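Local coordinates for FOP (PDB 2D68), which is required for anchoring microtubules to centrosomes and for ciliation, its N-terminal alpha-helical domain holding two copies together as a homodimer, at the interface of chains A and B. Coordinates in Å, arbitrary orientation; residue numbers count along the deposited sequence, not the author numbering. Chains: chain A/B, FOP.

The interface of chains A and B. Residues chain A 6, 9, 41, 44-45; chain B 28-29, 32, 34, 37.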
loop_
_atom_site.group_PDB
_atom_site.type_symbol
_atom_site.label_atom_id
_atom_site.label_comp_id
_atom_site.label_asym_id
_atom_site.label_seq_id
_atom_site.Cartn_x
_atom_site.Cartn_y
_atom_site.Cartn_z
ATOM N N ASN A 6 -16.287 -8.511 -1.715
ATOM C CA ASN A 6 -15.682 -8.643 -0.392
ATOM C C ASN A 6 -16.315 -7.665 0.619
ATOM O O ASN A 6 -16.102 -6.460 0.525
ATOM C CB ASN A 6 -14.183 -8.369 -0.538
ATOM C CG ASN A 6 -13.377 -8.754 0.687
ATOM O OD1 ASN A 6 -13.811 -8.583 1.839
ATOM N ND2 ASN A 6 -12.174 -9.258 0.440
ATOM N N LEU A 9 -13.959 -5.651 2.913
ATOM C CA LEU A 9 -13.369 -4.631 2.035
ATOM C C LEU A 9 -14.357 -3.547 1.587
ATOM O O LEU A 9 -14.001 -2.358 1.509
ATOM C CB LEU A 9 -12.714 -5.289 0.816
ATOM C CG LEU A 9 -11.985 -4.351 -0.140
ATOM C CD1 LEU A 9 -10.795 -3.651 0.512
ATOM C CD2 LEU A 9 -11.536 -5.156 -1.333
ATOM N N PHE A 41 -6.275 -6.715 -9.383
ATOM C CA PHE A 41 -6.659 -5.852 -8.267
ATOM C C PHE A 41 -8.018 -5.197 -8.498
ATOM O O PHE A 41 -8.869 -5.204 -7.610
ATOM C CB PHE A 41 -5.575 -4.788 -8.063
ATOM C CG PHE A 41 -5.864 -3.803 -6.963
ATOM C CD1 PHE A 41 -5.560 -4.097 -5.637
ATOM C CD2 PHE A 41 -6.387 -2.546 -7.277
ATOM C CE1 PHE A 41 -5.813 -3.147 -4.618
ATOM C CE2 PHE A 41 -6.652 -1.611 -6.277
ATOM C CZ PHE A 41 -6.355 -1.910 -4.956
ATOM N N GLU A 44 -10.848 -7.791 -8.205
ATOM C CA GLU A 44 -10.884 -8.496 -6.928
ATOM C C GLU A 44 -11.381 -7.552 -5.834
ATOM O O GLU A 44 -11.987 -8.002 -4.846
ATOM C CB GLU A 44 -9.528 -9.131 -6.565
ATOM C CG GLU A 44 -9.640 -10.267 -5.527
ATOM C CD GLU A 44 -8.357 -11.035 -5.308
ATOM O OE1 GLU A 44 -7.262 -10.441 -5.429
ATOM O OE2 GLU A 44 -8.438 -12.243 -4.999
ATOM N N THR A 45 -11.136 -6.253 -6.016
ATOM C CA THR A 45 -11.556 -5.236 -5.031
ATOM C C THR A 45 -12.861 -4.516 -5.380
ATOM O O THR A 45 -13.357 -3.695 -4.594
ATOM C CB THR A 45 -10.486 -4.144 -4.859
ATOM O OG1 THR A 45 -10.316 -3.460 -6.110
ATOM C CG2 THR A 45 -9.146 -4.736 -4.413
ATOM N N PHE B 28 -1.641 -5.239 3.095
ATOM C CA PHE B 28 -2.990 -4.834 2.759
ATOM C C PHE B 28 -3.688 -5.921 1.919
ATOM O O PHE B 28 -4.829 -6.291 2.196
ATOM C CB PHE B 28 -2.963 -3.487 2.017
ATOM C CG PHE B 28 -4.284 -3.116 1.421
ATOM C CD1 PHE B 28 -5.193 -2.346 2.128
ATOM C CD2 PHE B 28 -4.627 -3.527 0.129
ATOM C CE1 PHE B 28 -6.433 -2.030 1.567
ATOM C CE2 PHE B 28 -5.857 -3.201 -0.425
ATOM C CZ PHE B 28 -6.757 -2.451 0.299
ATOM N N LEU B 29 -2.988 -6.440 0.912
ATOM C CA LEU B 29 -3.562 -7.491 0.062
ATOM C C LEU B 29 -3.885 -8.724 0.888
ATOM O O LEU B 29 -4.965 -9.328 0.745
ATOM C CB LEU B 29 -2.613 -7.835 -1.099
ATOM C CG LEU B 29 -2.260 -6.690 -2.044
ATOM C CD1 LEU B 29 -1.186 -7.195 -3.048
ATOM C CD2 LEU B 29 -3.484 -6.180 -2.794
ATOM N N PHE B 32 -7.069 -8.367 3.342
ATOM C CA PHE B 32 -8.384 -8.465 2.708
ATOM C C PHE B 32 -8.539 -9.708 1.833
ATOM O O PHE B 32 -9.468 -9.796 1.022
ATOM C CB PHE B 32 -8.720 -7.183 1.956
ATOM C CG PHE B 32 -9.058 -6.048 2.866
ATOM C CD1 PHE B 32 -10.214 -6.099 3.645
ATOM C CD2 PHE B 32 -8.207 -4.945 2.983
ATOM C CE1 PHE B 32 -10.531 -5.076 4.525
ATOM C CE2 PHE B 32 -8.526 -3.898 3.859
ATOM C CZ PHE B 32 -9.699 -3.960 4.612
ATOM N N LEU B 34 -6.970 -10.776 -0.716
ATOM C CA LEU B 34 -6.903 -10.492 -2.149
ATOM C C LEU B 34 -5.864 -11.448 -2.738
ATOM O O LEU B 34 -4.763 -11.052 -3.162
ATOM C CB LEU B 34 -6.573 -9.017 -2.373
ATOM C CG LEU B 34 -7.607 -8.059 -1.766
ATOM C CD1 LEU B 34 -7.179 -6.618 -1.883
ATOM C CD2 LEU B 34 -8.994 -8.226 -2.382
ATOM N N THR B 37 -4.777 -11.283 -6.497
ATOM C CA THR B 37 -3.883 -10.146 -6.640
ATOM C C THR B 37 -2.487 -10.457 -6.102
ATOM O O THR B 37 -1.495 -10.161 -6.764
ATOM C CB THR B 37 -4.446 -8.891 -5.948
ATOM O OG1 THR B 37 -5.773 -8.634 -6.435
ATOM C CG2 THR B 37 -3.599 -7.701 -6.280
#
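A:Glu44 reaches across to B:Thr37 at the start of helix 35-45 of chain B, where its carboxylate oxygen OE1 accepts two hydrogen bonds from one residue. The backbone N of B:Thr37 comes in on the syn side, 28° out of the carboxylate plane and 2.8 Å from OE1, while the hydroxyl OG1 meets the same oxygen nearly end-on to its C-O bond, at 2.5 Å. Two donors from one residue hold OE1 in place, and the helix start may add to the pull on its charge. With CG anti to the backbone N (chi1 -159°) and the chain extended beyond it, the glutamate runs obliquely over B:Leu34, its CD 3.5 Å from the leucine CA. B:Leu34 pushes its two methyls toward chain A: CD1 lies 3.7 Å from CG2 of A:Thr45, and CD2 packs against CG of A:Glu44. That same A:Thr45 methyl sits over the rim of the A:Phe41 ring, whose CD1 lies near CD2 of B:Leu29. Farther along, A:Leu9 crosses B:Phe32 at about a right angle and sets its CD1 methyl over the middle of the ring, 3.8 Å from the centroid. This patch and its two-fold twin belong to the homodimer interface of the FOP N-terminal dimerisation domain. A:Asn6 works both ways: its OD1 accepts the backbone N-H of A:Leu9, which stands above the carbonyl plane, and its ND2 donates across to the carbonyl O of B:Phe32 at 2.8 Å, nearly in the amide plane but bent to 124° at H.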